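PDB 6FN6: fatty acid synthase 1, isoform A from Drosophila melanogaster, which probably builds long-chain saturated fatty acids from acetyl-CoA and malonyl-CoA with NADPH, and is represented here by its dehydratase, enoylreductase and ketoreductase region. Local coordinates for residues A609-D615 against V638-F643; K205-L209 against K235-V239; Y927-L933 against Y951-S956; F378-S384 against I405-T409. Residues are numbered along the deposited sequence.

The four contacts are strung along the chain in the order 2, 4, 1, 3, and none touches another. Contact 2 belongs to the predicted C-terminal hotdog fold of the dehydratase, the domain of the predicted catalytic H24 and D175, but stands apart from both. Contact 4, its centre 81 Å from that of contact 2, pairs strands of a sheet whose strand order resembles a class I methyltransferase, probably the pseudo-methyltransferase domain. Contact 1 lies in the enoylreductase, and contact 3 in the Rossmann sheet of the ketoreductase, where an ethanediol probably left from crystallisation is bound. These last two come nearest, with centres 39 Å apart and closest atoms about 22 Å apart.

Contact 1. Residues A609-D615 against V638-F643; sequences APINFRD and VLGLEF
In the enoylreductase, of medium-chain dehydrogenase type, this contact joins a strand-to-helix junction to the loop 638-641 and the start of the antiparallel strand 642-646, probably in the GroES-like part of the fold. A609-I611 is extended, N612 sits at the N-cap position, and F613-D615 opens a helix. Along 638-643, V638 O lies 3.7 Å from R614 NH2, near the guanidinium plane. L639 CA lies 4.0 Å from D615 OD1, and the mt side chain brings CD2 to 4.1 Å from the same OD1. G640 has phi/psi of 100/107, where a CB would jam against the preceding carbonyl; its N makes a weak hydrogen bond to D615 OD1 (3.5 Å), which also salt-bridges R614 NH1 (3.2 Å). D615 OD2 weakly accepts N612 N at 3.5 Å. L641 (mt) points into the junction: its CD2 lies 3.5 Å from R614 NH1, over one guanidinium face, and its CD1 3.8 Å from N612 CB. E642 (chi1 p) takes a hydrogen bond from N612 ND2 to OE2 (3.2 Å, 169°), while its OE1 is held by C690 N. E642 O rests 3.4 Å from P610 CD. The strands draw together where F643 CA stands 4.5 Å from A609 CA.

Contact 2. Residues K205-L209 against K235-V239; sequences KHFEL and KSAGV
H206 turns the ND1 edge of its imidazole to the tip of a beta hairpin, overlapping A237 and G238. The hairpin connects strands 233-236 and 239-248 by a two-residue type II' turn from S236 to V239, closed by S236 N to V239 O (3.0 Å) and V239 N to S236 O (3.1 Å). A237 takes the positive-phi corner (54/-118) and G238 follows at -88/-5. Facing it is one side of helix 203-210, with H206 CA and G238 CA only 4.4 Å apart; a CB on G238 would fall 2.9 Å from H206 CB, so the close approach needs glycine here.

With chi1 t (-163°) and chi2 76°, H206 presents ND1 to G238 N, which donates a hydrogen bond of 3.2 Å (153°) near the ring plane. A237 CB lies 3.4 Å from ND1 of H206. One helical turn on, L209 (mt) rests CD1 4.1 Å from A237 CB. K205 (chi1 t) reaches past the turn, its CD 4.1 Å from G238 CA and its NZ 3.6 Å from K235 NZ; K235 is salt-bridged to E240, and E114 adds weak, long ion pairs to both lysines.

This fastens the hairpin to the helix after strand 191-201 within the predicted C-terminal hotdog fold, where W166, W170 and F173 meet the H206 ring. Because ND1 accepts a hydrogen bond from G238 N, it should carry no proton, so H206 is probably neutral with its hydrogen on NE2.

Contact 3. Residues Y927-L933 against Y951-S956; sequences YILVGGL and YIVLTS. With EDO (1,2-ethanediol), chain E.
Strands 927-930 and 951-955 run parallel as the first beta-alpha-beta unit of the ketoreductase Rossmann fold, their axes 4.8 Å apart and crossing at -19°. The register pairs Y927-I952, I928-V953, L929-L954 and V930-T955. The backbone hydrogen bonds are Y927 N to Y951 O and V953 N to Y927 O (both 3.0 Å), L929 N to V953 O (2.9 Å) and, weakly, T955 N to L929 O and G931 N to T955 O (both 3.3 Å).

At the strand end, L929-G932 forms a type II turn with G931 at positive phi (70/41). T955 (chi1 p) secures it, its OG1 accepting G931 N at 3.1 Å. A water accepts from L933 N (3.1 Å) and weakly donates to T955 O (3.4 Å), to which O2 of the ethanediol also makes a weak hydrogen bond (3.4 Å).

Apolar contacts include L929 CB to L954 CD2 (3.9 Å) and L933 CD2 to L954 CD1 (3.5 Å). At G932 a CB would strike L954 CD2, and this glycine probably begins a GxGxxG-type motif, consistent with NADPH binding.

Helix 935-946 packs on the L929, I952 and L954 face and helix 989-1002 on the I928, V953 and T955 face, while strands 1005-1011 and 978-982 flank the pair.

Contact 4. Residues F378-S384 against I405-T409; sequences FGIDVLS and ILEET
Within the parallel pairing of strands 374-380 and 402-409, F378 (chi1 t) stands opposite I405, G379 opposite L406 and I380 opposite E407; the axes of segments 378-380 and 405-409 approach to 4.8 Å at 11°. F378 CD1 packs 3.5 Å from I405 CG2. G379 N donates to I405 O (3.0 Å) and G379 O accepts E407 N (2.9 Å); a CB on G379 would collide with V382 CG2. I380 (mt) shares the F378 face, its CD1 4.1 Å from E407 OE1, which is salt-bridged to R283. D381 turns the chain at phi/psi 62/42 while its N still donates to E407 O (2.8 Å). V382-S384 then curl with helical angles round the E408 carboxylate, whose mm rotamer brings it within their reach. V382 N donates weakly to E408 OE2 (2.9 Å), and V382 CG2 meets L406 CD2 (3.8 Å). L383 N donates to E408 OE2 at 3.0 Å (174°), and L383 CG meets L406 CD1 (4.2 Å). S384 OG donates to E408 OE1 at 3.2 Å. The sheet order matches a class I methyltransferase, consistent with the pseudo-methyltransferase domain of animal synthases. Helix 279-296 lies on the F378, I380 and I405 face, helix 410-423 abuts L383 and S384, and strands 303-309 and 438-445 flank the pair.

Contact 1. Residues A609-D615 against V638-F643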
loop_
_atom_site.group_PDB
_atom_site.type_symbol
_atom_site.label_atom_id
_atom_site.label_comp_id
_atom_site.label_asym_id
_atom_site.label_seq_id
_atom_site.Cartn_x
_atom_site.Cartn_y
_atom_site.Cartn_z
ATOM N N ALA A 609 -11.661 26.761 -26.026
ATOM C CA ALA A 609 -11.935 25.638 -25.139
ATOM C C ALA A 609 -10.786 24.639 -25.214
ATOM O O ALA A 609 -10.609 23.973 -26.235
ATOM C CB ALA A 609 -13.248 24.967 -25.512
ATOM N N PRO A 610 -9.990 24.538 -24.138
ATOM C CA PRO A 610 -8.915 23.539 -24.126
ATOM C C PRO A 610 -9.397 22.111 -23.903
ATOM O O PRO A 610 -10.421 21.892 -23.254
ATOM C CB PRO A 610 -8.034 23.984 -22.953
ATOM C CG PRO A 610 -8.383 25.402 -22.712
ATOM C CD PRO A 610 -9.828 25.521 -23.054
ATOM N N ILE A 611 -8.655 21.148 -24.443
ATOM C CA ILE A 611 -8.888 19.745 -24.136
ATOM C C ILE A 611 -7.965 19.334 -22.998
ATOM O O ILE A 611 -6.787 19.694 -22.980
ATOM C CB ILE A 611 -8.667 18.842 -25.362
ATOM C CG1 ILE A 611 -9.501 19.316 -26.550
ATOM C CG2 ILE A 611 -9.013 17.400 -25.033
ATOM C CD1 ILE A 611 -8.677 19.891 -27.668
ATOM N N ASN A 612 -8.509 18.580 -22.051
ATOM C CA ASN A 612 -7.717 18.024 -20.967
ATOM C C ASN A 612 -7.745 16.505 -21.070
ATOM O O ASN A 612 -8.562 15.948 -21.802
ATOM C CB ASN A 612 -8.249 18.494 -19.616
ATOM C CG ASN A 612 -7.900 19.941 -19.324
ATOM O OD1 ASN A 612 -6.811 20.242 -18.835
ATOM N ND2 ASN A 612 -8.824 20.847 -19.625
ATOM N N PHE A 613 -6.850 15.836 -20.350
ATOM C CA PHE A 613 -6.748 14.384 -20.439
ATOM C C PHE A 613 -8.083 13.711 -20.114
ATOM O O PHE A 613 -8.409 12.669 -20.682
ATOM C CB PHE A 613 -5.648 13.862 -19.508
ATOM C CG PHE A 613 -4.257 14.033 -20.057
ATOM C CD1 PHE A 613 -3.896 13.440 -21.257
ATOM C CD2 PHE A 613 -3.311 14.782 -19.375
ATOM C CE1 PHE A 613 -2.617 13.592 -21.766
ATOM C CE2 PHE A 613 -2.031 14.937 -19.881
ATOM C CZ PHE A 613 -1.685 14.341 -21.078
ATOM N N ARG A 614 -8.860 14.313 -19.219
ATOM C CA ARG A 614 -10.145 13.743 -18.832
ATOM C C ARG A 614 -11.064 13.619 -20.045
ATOM O O ARG A 614 -11.819 12.655 -20.165
ATOM C CB ARG A 614 -10.807 14.590 -17.744
ATOM C CG ARG A 614 -12.066 13.967 -17.145
ATOM C CD ARG A 614 -12.741 14.919 -16.168
ATOM N NE ARG A 614 -14.195 14.942 -16.304
ATOM C CZ ARG A 614 -14.844 15.484 -17.330
ATOM N NH1 ARG A 614 -14.175 16.039 -18.331
ATOM N NH2 ARG A 614 -16.170 15.466 -17.362
ATOM N N ASP A 615 -10.996 14.594 -20.944
ATOM C CA ASP A 615 -11.789 14.555 -22.167
ATOM C C ASP A 615 -11.315 13.418 -23.065
ATOM O O ASP A 615 -12.123 12.700 -23.653
ATOM C CB ASP A 615 -11.708 15.890 -22.911
ATOM C CG ASP A 615 -12.318 17.034 -22.126
ATOM O OD1 ASP A 615 -13.177 16.773 -21.260
ATOM O OD2 ASP A 615 -11.930 18.195 -22.366
ATOM N N VAL A 638 -20.820 16.581 -22.186
ATOM C CA VAL A 638 -19.963 16.439 -21.010
ATOM C C VAL A 638 -18.532 16.933 -21.236
ATOM O O VAL A 638 -17.797 17.164 -20.280
ATOM C CB VAL A 638 -19.941 14.972 -20.536
ATOM C CG1 VAL A 638 -21.322 14.546 -20.083
ATOM C CG2 VAL A 638 -19.451 14.056 -21.651
ATOM N N LEU A 639 -18.133 17.089 -22.492
ATOM C CA LEU A 639 -16.767 17.494 -22.804
ATOM C C LEU A 639 -16.558 18.973 -22.483
ATOM O O LEU A 639 -17.502 19.762 -22.533
ATOM C CB LEU A 639 -16.456 17.219 -24.278
ATOM C CG LEU A 639 -16.584 15.757 -24.723
ATOM C CD1 LEU A 639 -16.452 15.638 -26.237
ATOM C CD2 LEU A 639 -15.574 14.863 -24.023
ATOM N N GLY A 640 -15.326 19.347 -22.146
ATOM C CA GLY A 640 -15.009 20.738 -21.870
ATOM C C GLY A 640 -14.949 21.056 -20.390
ATOM O O GLY A 640 -15.982 21.133 -19.727
ATOM N N LEU A 641 -13.738 21.253 -19.874
ATOM C CA LEU A 641 -13.546 21.486 -18.449
ATOM C C LEU A 641 -13.298 22.961 -18.139
ATOM O O LEU A 641 -13.511 23.415 -17.013
ATOM C CB LEU A 641 -12.374 20.648 -17.944
ATOM C CG LEU A 641 -12.662 19.166 -17.681
ATOM C CD1 LEU A 641 -11.359 18.435 -17.427
ATOM C CD2 LEU A 641 -13.625 18.968 -16.524
ATOM N N GLU A 642 -12.838 23.703 -19.140
ATOM C CA GLU A 642 -12.521 25.116 -18.968
ATOM C C GLU A 642 -12.649 25.859 -20.291
ATOM O O GLU A 642 -12.755 25.238 -21.348
ATOM C CB GLU A 642 -11.107 25.281 -18.410
ATOM C CG GLU A 642 -10.023 24.739 -19.331
ATOM C CD GLU A 642 -8.644 24.753 -18.699
ATOM O OE1 GLU A 642 -8.336 25.699 -17.944
ATOM O OE2 GLU A 642 -7.863 23.814 -18.963
ATOM N N PHE A 643 -12.627 27.187 -20.230
ATOM C CA PHE A 643 -12.717 27.999 -21.436
ATOM C C PHE A 643 -12.333 29.452 -21.182
ATOM O O PHE A 643 -12.383 29.938 -20.053
ATOM C CB PHE A 643 -14.137 27.951 -22.010
ATOM C CG PHE A 643 -15.154 28.677 -21.171
ATOM C CD1 PHE A 643 -15.379 30.031 -21.350
ATOM C CD2 PHE A 643 -15.887 28.007 -20.206
ATOM C CE1 PHE A 643 -16.311 30.703 -20.583
ATOM C CE2 PHE A 643 -16.821 28.674 -19.437
ATOM C CZ PHE A 643 -17.032 30.024 -19.627
#

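Contact 2. Residues K205-L209 against K235-V239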
loop_
_atom_site.group_PDB
_atom_site.type_symbol
_atom_site.label_atom_id
_atom_site.label_comp_id
_atom_site.label_asym_id
_atom_site.label_seq_id
_atom_site.Cartn_x
_atom_site.Cartn_y
_atom_site.Cartn_z
ATOM N N LYS A 205 -26.089 -24.012 7.298
ATOM C CA LYS A 205 -27.196 -23.086 7.498
ATOM C C LYS A 205 -28.068 -22.998 6.249
ATOM O O LYS A 205 -29.288 -22.856 6.336
ATOM C CB LYS A 205 -26.651 -21.704 7.861
ATOM C CG LYS A 205 -27.700 -20.665 8.212
ATOM C CD LYS A 205 -27.234 -19.287 7.770
ATOM C CE LYS A 205 -27.764 -18.185 8.665
ATOM N NZ LYS A 205 -27.230 -16.854 8.256
ATOM N N HIS A 206 -27.427 -23.077 5.090
ATOM C CA HIS A 206 -28.114 -22.960 3.811
ATOM C C HIS A 206 -29.143 -24.074 3.621
ATOM O O HIS A 206 -30.292 -23.815 3.263
ATOM C CB HIS A 206 -27.100 -22.982 2.667
ATOM C CG HIS A 206 -27.641 -22.481 1.365
ATOM N ND1 HIS A 206 -27.827 -21.141 1.103
ATOM C CD2 HIS A 206 -28.029 -23.140 0.248
ATOM C CE1 HIS A 206 -28.309 -20.995 -0.118
ATOM N NE2 HIS A 206 -28.441 -22.193 -0.659
ATOM N N PHE A 207 -28.727 -25.313 3.868
ATOM C CA PHE A 207 -29.569 -26.469 3.578
ATOM C C PHE A 207 -30.643 -26.701 4.638
ATOM O O PHE A 207 -31.688 -27.280 4.343
ATOM C CB PHE A 207 -28.708 -27.725 3.423
ATOM C CG PHE A 207 -27.825 -27.704 2.208
ATOM C CD1 PHE A 207 -28.378 -27.746 0.937
ATOM C CD2 PHE A 207 -26.446 -27.645 2.333
ATOM C CE1 PHE A 207 -27.574 -27.725 -0.187
ATOM C CE2 PHE A 207 -25.636 -27.625 1.212
ATOM C CZ PHE A 207 -26.201 -27.665 -0.050
ATOM N N GLU A 208 -30.400 -26.254 5.867
ATOM C CA GLU A 208 -31.406 -26.396 6.915
ATOM C C GLU A 208 -32.498 -25.350 6.712
ATOM O O GLU A 208 -33.611 -25.490 7.221
ATOM C CB GLU A 208 -30.784 -26.259 8.309
ATOM C CG GLU A 208 -30.422 -24.834 8.717
ATOM C CD GLU A 208 -29.861 -24.755 10.128
ATOM O OE1 GLU A 208 -28.799 -25.362 10.385
ATOM O OE2 GLU A 208 -30.485 -24.085 10.980
ATOM N N LEU A 209 -32.172 -24.303 5.959
ATOM C CA LEU A 209 -33.155 -23.301 5.570
ATOM C C LEU A 209 -33.932 -23.774 4.347
ATOM O O LEU A 209 -35.120 -23.489 4.204
ATOM C CB LEU A 209 -32.472 -21.965 5.281
ATOM C CG LEU A 209 -32.012 -21.157 6.499
ATOM C CD1 LEU A 209 -31.135 -19.994 6.064
ATOM C CD2 LEU A 209 -33.198 -20.653 7.302
ATOM N N LYS A 235 -27.121 -10.252 1.375
ATOM C CA LYS A 235 -27.288 -11.442 2.202
ATOM C C LYS A 235 -28.491 -12.287 1.787
ATOM O O LYS A 235 -29.613 -11.789 1.691
ATOM C CB LYS A 235 -27.421 -11.040 3.671
ATOM C CG LYS A 235 -27.284 -12.206 4.632
ATOM C CD LYS A 235 -27.114 -11.739 6.067
ATOM C CE LYS A 235 -27.009 -12.923 7.020
ATOM N NZ LYS A 235 -25.919 -13.871 6.642
ATOM N N SER A 236 -28.241 -13.570 1.539
ATOM C CA SER A 236 -29.309 -14.510 1.233
ATOM C C SER A 236 -28.963 -15.898 1.760
ATOM O O SER A 236 -28.006 -16.523 1.304
ATOM C CB SER A 236 -29.569 -14.565 -0.273
ATOM O OG SER A 236 -30.633 -15.455 -0.570
ATOM N N ALA A 237 -29.751 -16.368 2.723
ATOM C CA ALA A 237 -29.552 -17.681 3.321
ATOM C C ALA A 237 -28.121 -17.839 3.845
ATOM O O ALA A 237 -27.702 -17.100 4.736
ATOM C CB ALA A 237 -29.888 -18.774 2.308
ATOM N N GLY A 238 -27.375 -18.796 3.298
ATOM C CA GLY A 238 -26.057 -19.123 3.812
ATOM C C GLY A 238 -24.928 -18.301 3.224
ATOM O O GLY A 238 -23.781 -18.424 3.651
ATOM N N VAL A 239 -25.252 -17.468 2.241
ATOM C CA VAL A 239 -24.250 -16.655 1.563
ATOM C C VAL A 239 -24.349 -15.204 2.031
ATOM O O VAL A 239 -25.432 -14.625 2.071
ATOM C CB VAL A 239 -24.396 -16.749 0.029
ATOM C CG1 VAL A 239 -23.267 -15.993 -0.666
ATOM C CG2 VAL A 239 -24.421 -18.205 -0.423
#

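Contact 3. Residues Y927-L933 against Y951-S956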
loop_
_atom_site.group_PDB
_atom_site.type_symbol
_atom_site.label_atom_id
_atom_site.label_comp_id
_atom_site.label_asym_id
_atom_site.label_seq_id
_atom_site.Cartn_x
_atom_site.Cartn_y
_atom_site.Cartn_z
ATOM N N TYR A 927 -47.008 15.816 -23.662
ATOM C CA TYR A 927 -46.915 14.881 -24.775
ATOM C C TYR A 927 -47.741 13.638 -24.492
ATOM O O TYR A 927 -47.467 12.878 -23.558
ATOM C CB TYR A 927 -45.455 14.537 -25.055
ATOM C CG TYR A 927 -44.689 15.756 -25.501
ATOM C CD1 TYR A 927 -44.679 16.141 -26.834
ATOM C CD2 TYR A 927 -44.013 16.550 -24.583
ATOM C CE1 TYR A 927 -43.997 17.268 -27.245
ATOM C CE2 TYR A 927 -43.331 17.678 -24.981
ATOM C CZ TYR A 927 -43.324 18.038 -26.312
ATOM O OH TYR A 927 -42.642 19.171 -26.700
ATOM N N ILE A 928 -48.772 13.461 -25.311
ATOM C CA ILE A 928 -49.722 12.377 -25.153
ATOM C C ILE A 928 -49.266 11.183 -25.969
ATOM O O ILE A 928 -49.004 11.306 -27.162
ATOM C CB ILE A 928 -51.134 12.819 -25.573
ATOM C CG1 ILE A 928 -51.570 14.049 -24.775
ATOM C CG2 ILE A 928 -52.135 11.684 -25.381
ATOM C CD1 ILE A 928 -52.761 14.763 -25.375
ATOM N N LEU A 929 -49.161 10.033 -25.316
ATOM C CA LEU A 929 -48.835 8.792 -26.003
ATOM C C LEU A 929 -49.984 7.803 -25.860
ATOM O O LEU A 929 -50.170 7.206 -24.799
ATOM C CB LEU A 929 -47.538 8.188 -25.457
ATOM C CG LEU A 929 -46.250 8.942 -25.803
ATOM C CD1 LEU A 929 -46.038 10.140 -24.894
ATOM C CD2 LEU A 929 -45.057 8.011 -25.740
ATOM N N VAL A 930 -50.760 7.645 -26.928
ATOM C CA VAL A 930 -51.872 6.707 -26.924
ATOM C C VAL A 930 -51.305 5.299 -26.971
ATOM O O VAL A 930 -50.560 4.956 -27.886
ATOM C CB VAL A 930 -52.836 6.959 -28.097
ATOM C CG1 VAL A 930 -54.036 6.026 -28.016
ATOM C CG2 VAL A 930 -53.295 8.407 -28.109
ATOM N N GLY A 931 -51.684 4.481 -25.995
ATOM C CA GLY A 931 -51.063 3.182 -25.806
ATOM C C GLY A 931 -49.646 3.355 -25.298
ATOM O O GLY A 931 -48.725 2.646 -25.704
ATOM N N GLY A 932 -49.476 4.306 -24.387
ATOM C CA GLY A 932 -48.154 4.705 -23.951
ATOM C C GLY A 932 -47.459 3.764 -22.985
ATOM O O GLY A 932 -46.253 3.886 -22.780
ATOM N N LEU A 933 -48.197 2.822 -22.405
ATOM C CA LEU A 933 -47.619 1.920 -21.410
ATOM C C LEU A 933 -47.188 0.584 -22.013
ATOM O O LEU A 933 -46.669 -0.284 -21.309
ATOM C CB LEU A 933 -48.607 1.677 -20.266
ATOM C CG LEU A 933 -48.734 2.777 -19.204
ATOM C CD1 LEU A 933 -49.753 2.380 -18.154
ATOM C CD2 LEU A 933 -47.397 3.085 -18.537
ATOM N N TYR A 951 -43.564 16.806 -19.211
ATOM C CA TYR A 951 -44.970 16.518 -18.955
ATOM C C TYR A 951 -45.430 15.391 -19.872
ATOM O O TYR A 951 -45.469 15.549 -21.093
ATOM C CB TYR A 951 -45.831 17.760 -19.163
ATOM C CG TYR A 951 -45.532 18.890 -18.205
ATOM C CD1 TYR A 951 -44.621 19.883 -18.539
ATOM C CD2 TYR A 951 -46.166 18.970 -16.972
ATOM C CE1 TYR A 951 -44.346 20.921 -17.670
ATOM C CE2 TYR A 951 -45.897 20.004 -16.096
ATOM C CZ TYR A 951 -44.987 20.977 -16.450
ATOM O OH TYR A 951 -44.716 22.009 -15.584
ATOM N N ILE A 952 -45.759 14.249 -19.274
ATOM C CA ILE A 952 -46.100 13.054 -20.034
ATOM C C ILE A 952 -47.501 12.581 -19.681
ATOM O O ILE A 952 -47.862 12.481 -18.507
ATOM C CB ILE A 952 -45.072 11.932 -19.787
ATOM C CG1 ILE A 952 -43.680 12.356 -20.267
ATOM C CG2 ILE A 952 -45.515 10.630 -20.453
ATOM C CD1 ILE A 952 -43.559 12.557 -21.764
ATOM N N VAL A 953 -48.289 12.282 -20.711
ATOM C CA VAL A 953 -49.604 11.683 -20.525
ATOM C C VAL A 953 -49.656 10.352 -21.259
ATOM O O VAL A 953 -49.456 10.290 -22.471
ATOM C CB VAL A 953 -50.720 12.620 -21.011
ATOM C CG1 VAL A 953 -52.086 12.003 -20.750
ATOM C CG2 VAL A 953 -50.607 13.981 -20.340
ATOM N N LEU A 954 -49.928 9.287 -20.513
ATOM C CA LEU A 954 -50.031 7.955 -21.088
ATOM C C LEU A 954 -51.461 7.440 -20.964
ATOM O O LEU A 954 -52.022 7.407 -19.866
ATOM C CB LEU A 954 -49.068 6.991 -20.391
ATOM C CG LEU A 954 -47.603 7.425 -20.271
ATOM C CD1 LEU A 954 -46.833 6.431 -19.413
ATOM C CD2 LEU A 954 -46.953 7.561 -21.638
ATOM N N THR A 955 -52.049 7.034 -22.086
ATOM C CA THR A 955 -53.394 6.476 -22.066
ATOM C C THR A 955 -53.303 4.959 -22.006
ATOM O O THR A 955 -52.634 4.339 -22.829
ATOM C CB THR A 955 -54.229 6.894 -23.293
ATOM O OG1 THR A 955 -53.793 6.170 -24.450
ATOM C CG2 THR A 955 -54.110 8.388 -23.546
ATOM N N SER A 956 -53.964 4.371 -21.017
ATOM C CA SER A 956 -54.008 2.921 -20.872
ATOM C C SER A 956 -55.307 2.490 -20.209
ATOM O O SER A 956 -55.652 2.963 -19.127
ATOM C CB SER A 956 -52.817 2.422 -20.051
ATOM O OG SER A 956 -52.818 1.007 -19.951
HETATM C C1 EDO E . -54.047 1.168 -24.502
HETATM O O1 EDO E . -54.981 0.534 -23.627
HETATM C C2 EDO E . -54.772 2.233 -25.311
HETATM O O2 EDO E . -55.411 3.156 -24.420
HETATM O O HOH W 1 -50.871 1.424 -23.126
#

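Contact 4. Residues F378-S384 against I405-T409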
loop_
_atom_site.group_PDB
_atom_site.type_symbol
_atom_site.label_atom_id
_atom_site.label_comp_id
_atom_site.label_asym_id
_atom_site.label_seq_id
_atom_site.Cartn_x
_atom_site.Cartn_y
_atom_site.Cartn_z
ATOM N N PHE A 378 -32.143 -3.372 -68.824
ATOM C CA PHE A 378 -31.664 -1.998 -68.813
ATOM C C PHE A 378 -30.721 -1.754 -69.985
ATOM O O PHE A 378 -29.911 -2.613 -70.332
ATOM C CB PHE A 378 -30.959 -1.673 -67.496
ATOM C CG PHE A 378 -30.407 -0.277 -67.442
ATOM C CD1 PHE A 378 -31.218 0.791 -67.098
ATOM C CD2 PHE A 378 -29.077 -0.031 -67.746
ATOM C CE1 PHE A 378 -30.713 2.076 -67.053
ATOM C CE2 PHE A 378 -28.566 1.252 -67.702
ATOM C CZ PHE A 378 -29.385 2.307 -67.355
ATOM N N GLY A 379 -30.842 -0.581 -70.597
ATOM C CA GLY A 379 -29.998 -0.213 -71.719
ATOM C C GLY A 379 -29.922 1.289 -71.911
ATOM O O GLY A 379 -30.822 2.020 -71.498
ATOM N N ILE A 380 -28.842 1.750 -72.531
ATOM C CA ILE A 380 -28.666 3.169 -72.804
ATOM C C ILE A 380 -28.571 3.374 -74.309
ATOM O O ILE A 380 -27.808 2.691 -74.990
ATOM C CB ILE A 380 -27.420 3.737 -72.087
ATOM C CG1 ILE A 380 -27.503 3.453 -70.581
ATOM C CG2 ILE A 380 -27.280 5.238 -72.367
ATOM C CD1 ILE A 380 -26.362 4.024 -69.764
ATOM N N ASP A 381 -29.360 4.313 -74.819
ATOM C CA ASP A 381 -29.337 4.660 -76.234
ATOM C C ASP A 381 -29.727 3.470 -77.108
ATOM O O ASP A 381 -29.130 3.237 -78.158
ATOM C CB ASP A 381 -27.950 5.176 -76.627
ATOM C CG ASP A 381 -27.533 6.390 -75.821
ATOM O OD1 ASP A 381 -28.427 7.133 -75.361
ATOM O OD2 ASP A 381 -26.314 6.605 -75.647
ATOM N N VAL A 382 -30.742 2.731 -76.674
ATOM C CA VAL A 382 -31.219 1.571 -77.417
ATOM C C VAL A 382 -32.083 2.037 -78.584
ATOM O O VAL A 382 -32.047 1.452 -79.666
ATOM C CB VAL A 382 -31.992 0.607 -76.498
ATOM C CG1 VAL A 382 -32.556 -0.570 -77.291
ATOM C CG2 VAL A 382 -31.095 0.114 -75.376
ATOM N N LEU A 383 -32.864 3.087 -78.356
ATOM C CA LEU A 383 -33.724 3.642 -79.394
ATOM C C LEU A 383 -32.938 4.592 -80.295
ATOM O O LEU A 383 -33.425 5.017 -81.342
ATOM C CB LEU A 383 -34.913 4.370 -78.767
ATOM C CG LEU A 383 -35.734 3.555 -77.765
ATOM C CD1 LEU A 383 -36.827 4.414 -77.149
ATOM C CD2 LEU A 383 -36.336 2.312 -78.422
ATOM N N SER A 384 -31.722 4.929 -79.874
ATOM C CA SER A 384 -30.842 5.803 -80.644
ATOM C C SER A 384 -30.140 5.035 -81.759
ATOM O O SER A 384 -29.893 5.575 -82.837
ATOM C CB SER A 384 -29.808 6.455 -79.730
ATOM O OG SER A 384 -30.439 7.211 -78.712
ATOM N N ILE A 405 -36.116 -0.828 -69.181
ATOM C CA ILE A 405 -35.598 0.402 -68.603
ATOM C C ILE A 405 -34.602 0.987 -69.595
ATOM O O ILE A 405 -33.485 0.492 -69.730
ATOM C CB ILE A 405 -34.945 0.169 -67.226
ATOM C CG1 ILE A 405 -35.871 -0.651 -66.321
ATOM C CG2 ILE A 405 -34.619 1.504 -66.574
ATOM C CD1 ILE A 405 -35.245 -1.048 -65.000
ATOM N N LEU A 406 -35.017 2.034 -70.298
ATOM C CA LEU A 406 -34.195 2.610 -71.355
ATOM C C LEU A 406 -33.827 4.059 -71.051
ATOM O O LEU A 406 -34.695 4.928 -70.980
ATOM C CB LEU A 406 -34.926 2.529 -72.697
ATOM C CG LEU A 406 -35.450 1.143 -73.087
ATOM C CD1 LEU A 406 -36.285 1.223 -74.352
ATOM C CD2 LEU A 406 -34.308 0.154 -73.265
ATOM N N GLU A 407 -32.536 4.309 -70.862
ATOM C CA GLU A 407 -32.038 5.670 -70.723
ATOM C C GLU A 407 -31.731 6.196 -72.116
ATOM O O GLU A 407 -30.954 5.596 -72.859
ATOM C CB GLU A 407 -30.799 5.725 -69.823
ATOM C CG GLU A 407 -30.079 7.070 -69.827
ATOM C CD GLU A 407 -28.982 7.166 -68.773
ATOM O OE1 GLU A 407 -29.020 6.395 -67.790
ATOM O OE2 GLU A 407 -28.077 8.015 -68.931
ATOM N N GLU A 408 -32.347 7.317 -72.469
ATOM C CA GLU A 408 -32.217 7.869 -73.810
ATOM C C GLU A 408 -31.894 9.354 -73.762
ATOM O O GLU A 408 -32.066 10.002 -72.730
ATOM C CB GLU A 408 -33.513 7.653 -74.602
ATOM C CG GLU A 408 -33.934 6.199 -74.744
ATOM C CD GLU A 408 -33.058 5.424 -75.703
ATOM O OE1 GLU A 408 -32.497 6.043 -76.631
ATOM O OE2 GLU A 408 -32.930 4.195 -75.528
ATOM N N THR A 409 -31.409 9.885 -74.880
ATOM C CA THR A 409 -31.259 11.325 -75.022
ATOM C C THR A 409 -32.616 11.900 -75.410
ATOM O O THR A 409 -33.307 11.354 -76.269
ATOM C CB THR A 409 -30.203 11.698 -76.078
ATOM O OG1 THR A 409 -30.636 11.258 -77.371
ATOM C CG2 THR A 409 -28.868 11.050 -75.748
#